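Local structure of short chain dehydrogenase (6UH2) at the interface of chains A and B. The protein binds NAD+ and, as a member of the short-chain dehydrogenase/reductase family, probably catalyses NAD-dependent oxidation or reduction at a CH-OH group. Residues are numbered along the deposited sequence; one frame, centred on the assembly and turned at random. Chains: chain A/B, Short chain dehydrogenase.

Contact 1: the interface of chains A and B. Residues chain A 224, 232, 255-257; chain B 246-248.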
loop_
_atom_site.group_PDB
_atom_site.type_symbol
_atom_site.label_atom_id
_atom_site.label_comp_id
_atom_site.label_asym_id
_atom_site.label_seq_id
_atom_site.Cartn_x
_atom_site.Cartn_y
_atom_site.Cartn_z
ATOM N N LEU A 224 -2.336 -6.248 16.354
ATOM C CA LEU A 224 -3.720 -5.793 16.365
ATOM C C LEU A 224 -4.653 -6.748 17.104
ATOM O O LEU A 224 -5.851 -6.458 17.212
ATOM C CB LEU A 224 -4.206 -5.545 14.936
ATOM C CG LEU A 224 -3.450 -4.388 14.266
ATOM C CD1 LEU A 224 -4.108 -3.947 12.983
ATOM C CD2 LEU A 224 -3.321 -3.201 15.222
ATOM N N ASP A 232 -11.067 -7.804 5.543
ATOM C CA ASP A 232 -9.873 -7.006 5.819
ATOM C C ASP A 232 -8.961 -6.850 4.606
ATOM O O ASP A 232 -8.100 -5.969 4.613
ATOM C CB ASP A 232 -9.047 -7.628 6.943
ATOM C CG ASP A 232 -9.753 -7.585 8.283
ATOM O OD1 ASP A 232 -10.355 -6.537 8.616
ATOM O OD2 ASP A 232 -9.705 -8.608 8.998
ATOM N N ILE A 255 -0.959 -7.670 4.834
ATOM C CA ILE A 255 -2.175 -7.266 5.538
ATOM C C ILE A 255 -2.360 -8.300 6.638
ATOM O O ILE A 255 -3.012 -9.336 6.449
ATOM C CB ILE A 255 -3.393 -7.174 4.612
ATOM C CG1 ILE A 255 -3.077 -6.233 3.433
ATOM C CG2 ILE A 255 -4.605 -6.637 5.372
ATOM C CD1 ILE A 255 -4.258 -6.010 2.453
ATOM N N ASP A 256 -1.760 -8.029 7.807
ATOM C CA ASP A 256 -1.603 -9.091 8.797
ATOM C C ASP A 256 -1.689 -8.593 10.234
ATOM O O ASP A 256 -1.240 -9.305 11.142
ATOM C CB ASP A 256 -0.251 -9.829 8.599
ATOM C CG ASP A 256 0.973 -8.963 8.930
ATOM O OD1 ASP A 256 0.838 -7.736 9.147
ATOM O OD2 ASP A 256 2.096 -9.529 8.977
ATOM N N GLY A 257 -2.232 -7.398 10.467
ATOM C CA GLY A 257 -2.299 -6.875 11.810
ATOM C C GLY A 257 -0.955 -6.711 12.482
ATOM O O GLY A 257 -0.901 -6.624 13.704
ATOM N N GLU B 246 -7.681 -1.108 7.887
ATOM C CA GLU B 246 -7.864 -1.379 9.322
ATOM C C GLU B 246 -6.920 -2.442 9.879
ATOM O O GLU B 246 -6.573 -2.405 11.068
ATOM C CB GLU B 246 -9.301 -1.842 9.599
ATOM C CG GLU B 246 -10.306 -0.735 9.711
ATOM C CD GLU B 246 -11.705 -1.242 10.048
ATOM O OE1 GLU B 246 -12.586 -0.396 10.314
ATOM O OE2 GLU B 246 -11.927 -2.478 10.037
ATOM N N TYR B 247 -6.544 -3.428 9.068
ATOM C CA TYR B 247 -5.717 -4.535 9.533
ATOM C C TYR B 247 -4.263 -4.402 9.066
ATOM O O TYR B 247 -3.522 -5.388 9.062
ATOM C CB TYR B 247 -6.331 -5.864 9.068
ATOM C CG TYR B 247 -5.920 -7.123 9.823
ATOM C CD1 TYR B 247 -6.096 -7.231 11.200
ATOM C CD2 TYR B 247 -5.406 -8.230 9.142
ATOM C CE1 TYR B 247 -5.740 -8.403 11.882
ATOM C CE2 TYR B 247 -5.051 -9.409 9.817
ATOM C CZ TYR B 247 -5.222 -9.493 11.178
ATOM O OH TYR B 247 -4.863 -10.658 11.841
ATOM N N VAL B 248 -3.839 -3.195 8.692
ATOM C CA VAL B 248 -2.487 -2.944 8.199
ATOM C C VAL B 248 -1.771 -2.052 9.201
ATOM O O VAL B 248 -2.177 -0.904 9.415
ATOM C CB VAL B 248 -2.505 -2.278 6.812
ATOM C CG1 VAL B 248 -1.070 -2.074 6.305
ATOM C CG2 VAL B 248 -3.315 -3.089 5.817
HETATM O O HOH W 1 -7.476 -3.787 6.274
HETATM O O HOH W 2 -11.492 -4.375 7.764
HETATM O O HOH W 3 -2.439 -11.833 10.905
#
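The backbone N of A:Gly257 gives its hydrogen to the carbonyl O of B:Tyr247 at 2.8 Å, with 151° at the hydrogen and the donor tilted 27° out of the carbonyl plane. The same N lies over the centre of the B:Tyr247 ring, so one residue of chain B meets it with both carbonyl and aromatic face. The ring reaches there with CG anti to the backbone N (chi1 -160°), so that the turn after strand 252-255 passes over one face, A:Asp256 C sitting 3.9 Å from the ring centroid. On the opposite face the carboxylate of A:Asp232, from helix 231-240, lies nearly parallel to the ring, its OD2 offset toward the rim. The tyrosine is thus sandwiched between a helix and a loop of chain A. Waters extend the polar links: water 1 joins B:Tyr247 N to A:Asp232 O, and water 2 lies between A:Asp232 OD1 and B:Glu246 OE2, two carboxylates whose likely like charges it may ease. Beside the tyrosine, A:Ile255 CG2 meets B:Val248 CG2 at 3.8 Å and A:Leu224 CD1 lies 3.9 Å from B:Tyr247 CA. At the ring's far end the phenol OH of B:Tyr247 lies 2.9 Å from water 3, and this water also reaches A:Asp256 O.

Contact 2: the interface of chains A and B. Residues chain A 235-236, 239, 253-255; chain B 239, 244, 248, 253.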
loop_
_atom_site.group_PDB
_atom_site.type_symbol
_atom_site.label_atom_id
_atom_site.label_comp_id
_atom_site.label_asym_id
_atom_site.label_seq_id
_atom_site.Cartn_x
_atom_site.Cartn_y
_atom_site.Cartn_z
ATOM N N GLY A 235 -9.872 -3.681 0.869
ATOM C CA GLY A 235 -9.330 -2.346 0.642
ATOM C C GLY A 235 -7.992 -2.373 -0.072
ATOM O O GLY A 235 -7.762 -1.611 -1.021
ATOM N N GLY A 236 -7.090 -3.257 0.360
ATOM C CA GLY A 236 -5.799 -3.349 -0.304
ATOM C C GLY A 236 -5.920 -3.897 -1.711
ATOM O O GLY A 236 -5.195 -3.479 -2.619
ATOM N N PHE A 239 -7.157 -1.051 -3.690
ATOM C CA PHE A 239 -6.069 -0.081 -3.826
ATOM C C PHE A 239 -5.110 -0.488 -4.936
ATOM O O PHE A 239 -4.815 0.306 -5.841
ATOM C CB PHE A 239 -5.316 0.077 -2.502
ATOM C CG PHE A 239 -4.038 0.888 -2.620
ATOM C CD1 PHE A 239 -4.083 2.234 -2.938
ATOM C CD2 PHE A 239 -2.792 0.295 -2.406
ATOM C CE1 PHE A 239 -2.908 2.982 -3.071
ATOM C CE2 PHE A 239 -1.619 1.035 -2.520
ATOM C CZ PHE A 239 -1.679 2.388 -2.845
ATOM N N LEU A 253 2.361 -6.314 -0.321
ATOM C CA LEU A 253 1.643 -5.607 0.738
ATOM C C LEU A 253 1.173 -6.630 1.765
ATOM O O LEU A 253 0.324 -7.472 1.462
ATOM C CB LEU A 253 0.463 -4.821 0.161
ATOM C CG LEU A 253 -0.454 -4.094 1.154
ATOM C CD1 LEU A 253 0.343 -3.072 1.953
ATOM C CD2 LEU A 253 -1.647 -3.424 0.449
ATOM N N LEU A 254 1.708 -6.546 2.976
ATOM C CA LEU A 254 1.338 -7.452 4.060
ATOM C C LEU A 254 0.116 -6.892 4.783
ATOM O O LEU A 254 0.158 -5.772 5.304
ATOM C CB LEU A 254 2.493 -7.619 5.051
ATOM C CG LEU A 254 3.704 -8.514 4.751
ATOM C CD1 LEU A 254 3.348 -10.012 4.753
ATOM C CD2 LEU A 254 4.392 -8.126 3.457
ATOM N N ILE A 255 -0.959 -7.670 4.834
ATOM C CA ILE A 255 -2.175 -7.266 5.538
ATOM C C ILE A 255 -2.360 -8.300 6.638
ATOM O O ILE A 255 -3.012 -9.336 6.449
ATOM C CB ILE A 255 -3.393 -7.174 4.612
ATOM C CG1 ILE A 255 -3.077 -6.233 3.433
ATOM C CG2 ILE A 255 -4.605 -6.637 5.372
ATOM C CD1 ILE A 255 -4.258 -6.010 2.453
ATOM N N PHE B 239 -5.225 5.407 1.529
ATOM C CA PHE B 239 -5.363 4.000 1.898
ATOM C C PHE B 239 -4.906 3.756 3.332
ATOM O O PHE B 239 -5.632 3.157 4.139
ATOM C CB PHE B 239 -4.571 3.126 0.925
ATOM C CG PHE B 239 -4.518 1.675 1.320
ATOM C CD1 PHE B 239 -5.675 0.917 1.357
ATOM C CD2 PHE B 239 -3.306 1.074 1.656
ATOM C CE1 PHE B 239 -5.636 -0.431 1.717
ATOM C CE2 PHE B 239 -3.256 -0.274 2.013
ATOM C CZ PHE B 239 -4.423 -1.022 2.044
ATOM N N LEU B 244 -9.965 1.438 4.944
ATOM C CA LEU B 244 -9.571 0.449 3.950
ATOM C C LEU B 244 -8.339 -0.340 4.383
ATOM O O LEU B 244 -8.062 -1.397 3.807
ATOM C CB LEU B 244 -9.306 1.129 2.604
ATOM C CG LEU B 244 -10.486 1.451 1.674
ATOM C CD1 LEU B 244 -11.627 2.164 2.389
ATOM C CD2 LEU B 244 -9.995 2.287 0.506
ATOM N N VAL B 248 -3.839 -3.195 8.692
ATOM C CA VAL B 248 -2.487 -2.944 8.199
ATOM C C VAL B 248 -1.771 -2.052 9.201
ATOM O O VAL B 248 -2.177 -0.904 9.415
ATOM C CB VAL B 248 -2.505 -2.278 6.812
ATOM C CG1 VAL B 248 -1.070 -2.074 6.305
ATOM C CG2 VAL B 248 -3.315 -3.089 5.817
ATOM N N LEU B 253 5.251 1.337 2.586
ATOM C CA LEU B 253 4.703 1.216 1.239
ATOM C C LEU B 253 5.549 2.052 0.274
ATOM O O LEU B 253 5.570 3.283 0.362
ATOM C CB LEU B 253 3.237 1.643 1.213
ATOM C CG LEU B 253 2.594 1.758 -0.180
ATOM C CD1 LEU B 253 2.655 0.407 -0.910
ATOM C CD2 LEU B 253 1.139 2.243 -0.058
HETATM O O HOH W 4 -7.016 -3.897 3.091
#
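A:Phe239 and B:Phe239, the same residue of the two subunits, pack against each other through their ring roots, with CG to CG at 4.0 Å. The side chains cross at about a right angle, and the CB of each lies over one face of the other's ring, offset toward the rim. Both have CG anti to the backbone N (chi1 170° in A:Phe239), which sends each ring off its helix toward the partner chain. Aliphatic contacts complete this apolar core. A:Leu253 CD2 reaches B:Phe239 CE2 at 3.9 Å, and B:Leu253 CD2 repeats the contact on A:Phe239 CE2, leucine and phenylalanine approaching from opposite directions. Backbone packing forms a second group: the outer rim of the B:Phe239 ring presses on helix 231-240 of chain A, CZ lying 3.6 Å from A:Gly236 CA. The glycines bring no side chain between ring and helix, and A:Gly235 CA also touches B:Leu244 CB at 4.0 Å. A water-mediated polar link borders the core: water 4, in plane at the edge of the B:Phe239 ring, is 2.8 Å from A:Gly236 N and likewise contacts B:Leu244 O. The patch lies near the two-fold axis, where helices 231-240 of both chains face each other and strands 252-255 flank them, within the C-terminal part of each subunit.

Contact 3: the interface of chains A and B. Residues chain A 248, 251; chain B 253-254, 256.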
loop_
_atom_site.group_PDB
_atom_site.type_symbol
_atom_site.label_atom_id
_atom_site.label_comp_id
_atom_site.label_asym_id
_atom_site.label_seq_id
_atom_site.Cartn_x
_atom_site.Cartn_y
_atom_site.Cartn_z
ATOM N N VAL A 248 2.561 2.386 -8.382
ATOM C CA VAL A 248 2.977 1.305 -7.491
ATOM C C VAL A 248 3.095 0.037 -8.325
ATOM O O VAL A 248 2.095 -0.440 -8.877
ATOM C CB VAL A 248 1.985 1.101 -6.331
ATOM C CG1 VAL A 248 2.482 0.004 -5.384
ATOM C CG2 VAL A 248 1.747 2.408 -5.568
ATOM N N GLN A 251 5.337 -4.464 -5.721
ATOM C CA GLN A 251 5.290 -4.409 -4.267
ATOM C C GLN A 251 4.555 -5.605 -3.666
ATOM O O GLN A 251 3.624 -6.149 -4.256
ATOM C CB GLN A 251 4.626 -3.110 -3.812
ATOM C CG GLN A 251 5.363 -1.858 -4.332
ATOM C CD GLN A 251 6.870 -1.940 -4.141
ATOM O OE1 GLN A 251 7.345 -2.060 -3.013
ATOM N NE2 GLN A 251 7.630 -1.874 -5.245
ATOM N N LEU B 253 5.251 1.337 2.586
ATOM C CA LEU B 253 4.703 1.216 1.239
ATOM C C LEU B 253 5.549 2.052 0.274
ATOM O O LEU B 253 5.570 3.283 0.362
ATOM C CB LEU B 253 3.237 1.643 1.213
ATOM C CG LEU B 253 2.594 1.758 -0.180
ATOM C CD1 LEU B 253 2.655 0.407 -0.910
ATOM C CD2 LEU B 253 1.139 2.243 -0.058
ATOM N N LEU B 254 6.254 1.376 -0.635
ATOM C CA LEU B 254 7.066 2.066 -1.634
ATOM C C LEU B 254 6.198 2.453 -2.820
ATOM O O LEU B 254 5.511 1.604 -3.404
ATOM C CB LEU B 254 8.221 1.183 -2.099
ATOM C CG LEU B 254 9.393 1.099 -1.121
ATOM C CD1 LEU B 254 10.055 -0.272 -1.186
ATOM C CD2 LEU B 254 10.393 2.203 -1.426
ATOM N N ASP B 256 7.044 4.151 -6.072
ATOM C CA ASP B 256 8.288 4.537 -6.726
ATOM C C ASP B 256 8.380 4.031 -8.157
ATOM O O ASP B 256 9.486 4.034 -8.720
ATOM C CB ASP B 256 9.510 4.014 -5.941
ATOM C CG ASP B 256 9.679 2.495 -6.027
ATOM O OD1 ASP B 256 8.744 1.780 -6.469
ATOM O OD2 ASP B 256 10.763 2.008 -5.633
HETATM O O HOH W 5 6.023 -1.526 -0.808
#
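The side-chain amide of A:Gln251 lies against B:Leu254, its OE1 3.5 Å from the leucine CB and 3.7 Å from B:Leu254 CD1. The two side chains cross at about a right angle. Nearer its root, A:Gln251 CG approaches the carbonyl B:Leu254 O at 3.6 Å, so the glutamine covers part of the strand backbone as well as the leucine. Water 5 provides a polar connection: it is 2.6 Å from A:Gln251 OE1 and 2.9 Å from B:Leu254 N, the latter nearly straight at 173° at the hydrogen. The amide oxygen therefore combines a water-mediated link with van der Waals packing. A bend at chi2 (-47°) folds the glutamine so that its amide comes to lie over B:Leu254. The amide nitrogen NE2 lies near the carboxylate of B:Asp256 but stays 4.0 Å from OD1, with the amide and carboxylate planes almost perpendicular; this is proximity rather than a bond. Farther out, A:Val248 CG1 borders B:Leu254 O at 4.0 Å, and B:Leu253 adds a looser apolar margin beside the valine. The patch joins the loop between 3-10 helix 243-245 and strand 252-255 of chain A to that same strand, and the turn after it, in chain B.

Contact 4: the interface of chains A and B. Residues chain A 223-224, 257; chain B 189, 192, 249.
A:Leu224 meets B:Thr249 through its branch point, CG lying 3.9 Å from the threonine CG2 methyl. From CB, the chain turns beside its own backbone N (chi1 -65°), carrying CG and both methyls toward chain B. CD1 passes along the same B:Thr249 CG2 at 4.1 Å. CD2 lies between two methyls, 4.0 Å from B:Thr249 CG2 and 4.1 Å from B:Ala192 CB. The leucine thus spans a threonine in the loop before strand 252-255 and an alanine that opens 3-10 helix 192-194. In B:Thr249, OG1 is anti to the backbone N (chi1 -166°), leaving CG2 between N and the carbonyl carbon; this turns the methyl toward chain A, where it also approaches the carbonyl of A:Gly257. The neighbouring A:Pro223 widens the apolar strip: its CB packs on B:Ala192 CB at 3.6 Å, so the small methyl fits beside the proline ring. B:Arg189, near the end of helix 171-191, borders another edge of the proline more loosely, its CG 4.3 Å from A:Pro223 CG, while the extended chain carries its guanidinium group away from B:Ala192. The methyl of B:Ala192 also rests 3.4 Å from the carbonyl O of A:Pro223.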
loop_
_atom_site.group_PDB
_atom_site.type_symbol
_atom_site.label_atom_id
_atom_site.label_comp_id
_atom_site.label_asym_id
_atom_site.label_seq_id
_atom_site.Cartn_x
_atom_site.Cartn_y
_atom_site.Cartn_z
ATOM N N PRO A 223 0.031 -7.965 16.699
ATOM C CA PRO A 223 -0.173 -6.702 17.439
ATOM C C PRO A 223 -1.623 -6.225 17.481
ATOM O O PRO A 223 -2.110 -5.851 18.554
ATOM C CB PRO A 223 0.742 -5.726 16.689
ATOM C CG PRO A 223 1.875 -6.601 16.187
ATOM C CD PRO A 223 1.223 -7.921 15.831
ATOM N N LEU A 224 -2.336 -6.248 16.354
ATOM C CA LEU A 224 -3.720 -5.793 16.365
ATOM C C LEU A 224 -4.653 -6.748 17.104
ATOM O O LEU A 224 -5.851 -6.458 17.212
ATOM C CB LEU A 224 -4.206 -5.545 14.936
ATOM C CG LEU A 224 -3.450 -4.388 14.266
ATOM C CD1 LEU A 224 -4.108 -3.947 12.983
ATOM C CD2 LEU A 224 -3.321 -3.201 15.222
ATOM N N GLY A 257 -2.232 -7.398 10.467
ATOM C CA GLY A 257 -2.299 -6.875 11.810
ATOM C C GLY A 257 -0.955 -6.711 12.482
ATOM O O GLY A 257 -0.901 -6.624 13.704
ATOM N N ARG B 189 4.201 -1.768 16.762
ATOM C CA ARG B 189 4.062 -2.831 17.747
ATOM C C ARG B 189 3.792 -2.253 19.127
ATOM O O ARG B 189 2.961 -2.780 19.878
ATOM C CB ARG B 189 5.316 -3.708 17.760
ATOM C CG ARG B 189 5.131 -4.989 18.552
ATOM C CD ARG B 189 6.299 -5.938 18.374
ATOM N NE ARG B 189 6.072 -7.192 19.089
ATOM C CZ ARG B 189 6.888 -8.241 19.039
ATOM N NH1 ARG B 189 7.993 -8.190 18.300
ATOM N NH2 ARG B 189 6.593 -9.344 19.720
ATOM N N ALA B 192 0.088 -0.640 19.234
ATOM C CA ALA B 192 -1.041 -1.494 18.872
ATOM C C ALA B 192 -1.996 -1.805 20.022
ATOM O O ALA B 192 -3.213 -1.810 19.774
ATOM C CB ALA B 192 -0.526 -2.801 18.255
ATOM N N THR B 249 -0.692 -2.554 9.797
ATOM C CA THR B 249 0.108 -1.707 10.670
ATOM C C THR B 249 1.567 -2.156 10.603
ATOM O O THR B 249 1.862 -3.330 10.368
ATOM C CB THR B 249 -0.421 -1.707 12.119
ATOM O OG1 THR B 249 0.182 -0.634 12.856
ATOM C CG2 THR B 249 -0.126 -3.033 12.839
#

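The four contacts form a continuous band across the two-fold interface. Contacts 1 and 4, about 7 Å apart between the centres of their C-alpha atoms, share A:Leu224 and A:Gly257; contacts 1 and 2, about 8 Å apart, share A:Ile255 and B:Val248. Contact 3 lies about 11 Å from contact 2, with B:Leu253 common to both, and about 21 Å from contact 4. Two-fold symmetry repeats each patch with the chains exchanged, so segments from the C-terminal part of each subunit are used twice over. Such a reciprocal surface fits a dimer, although the structure alone does not establish the assembly in solution.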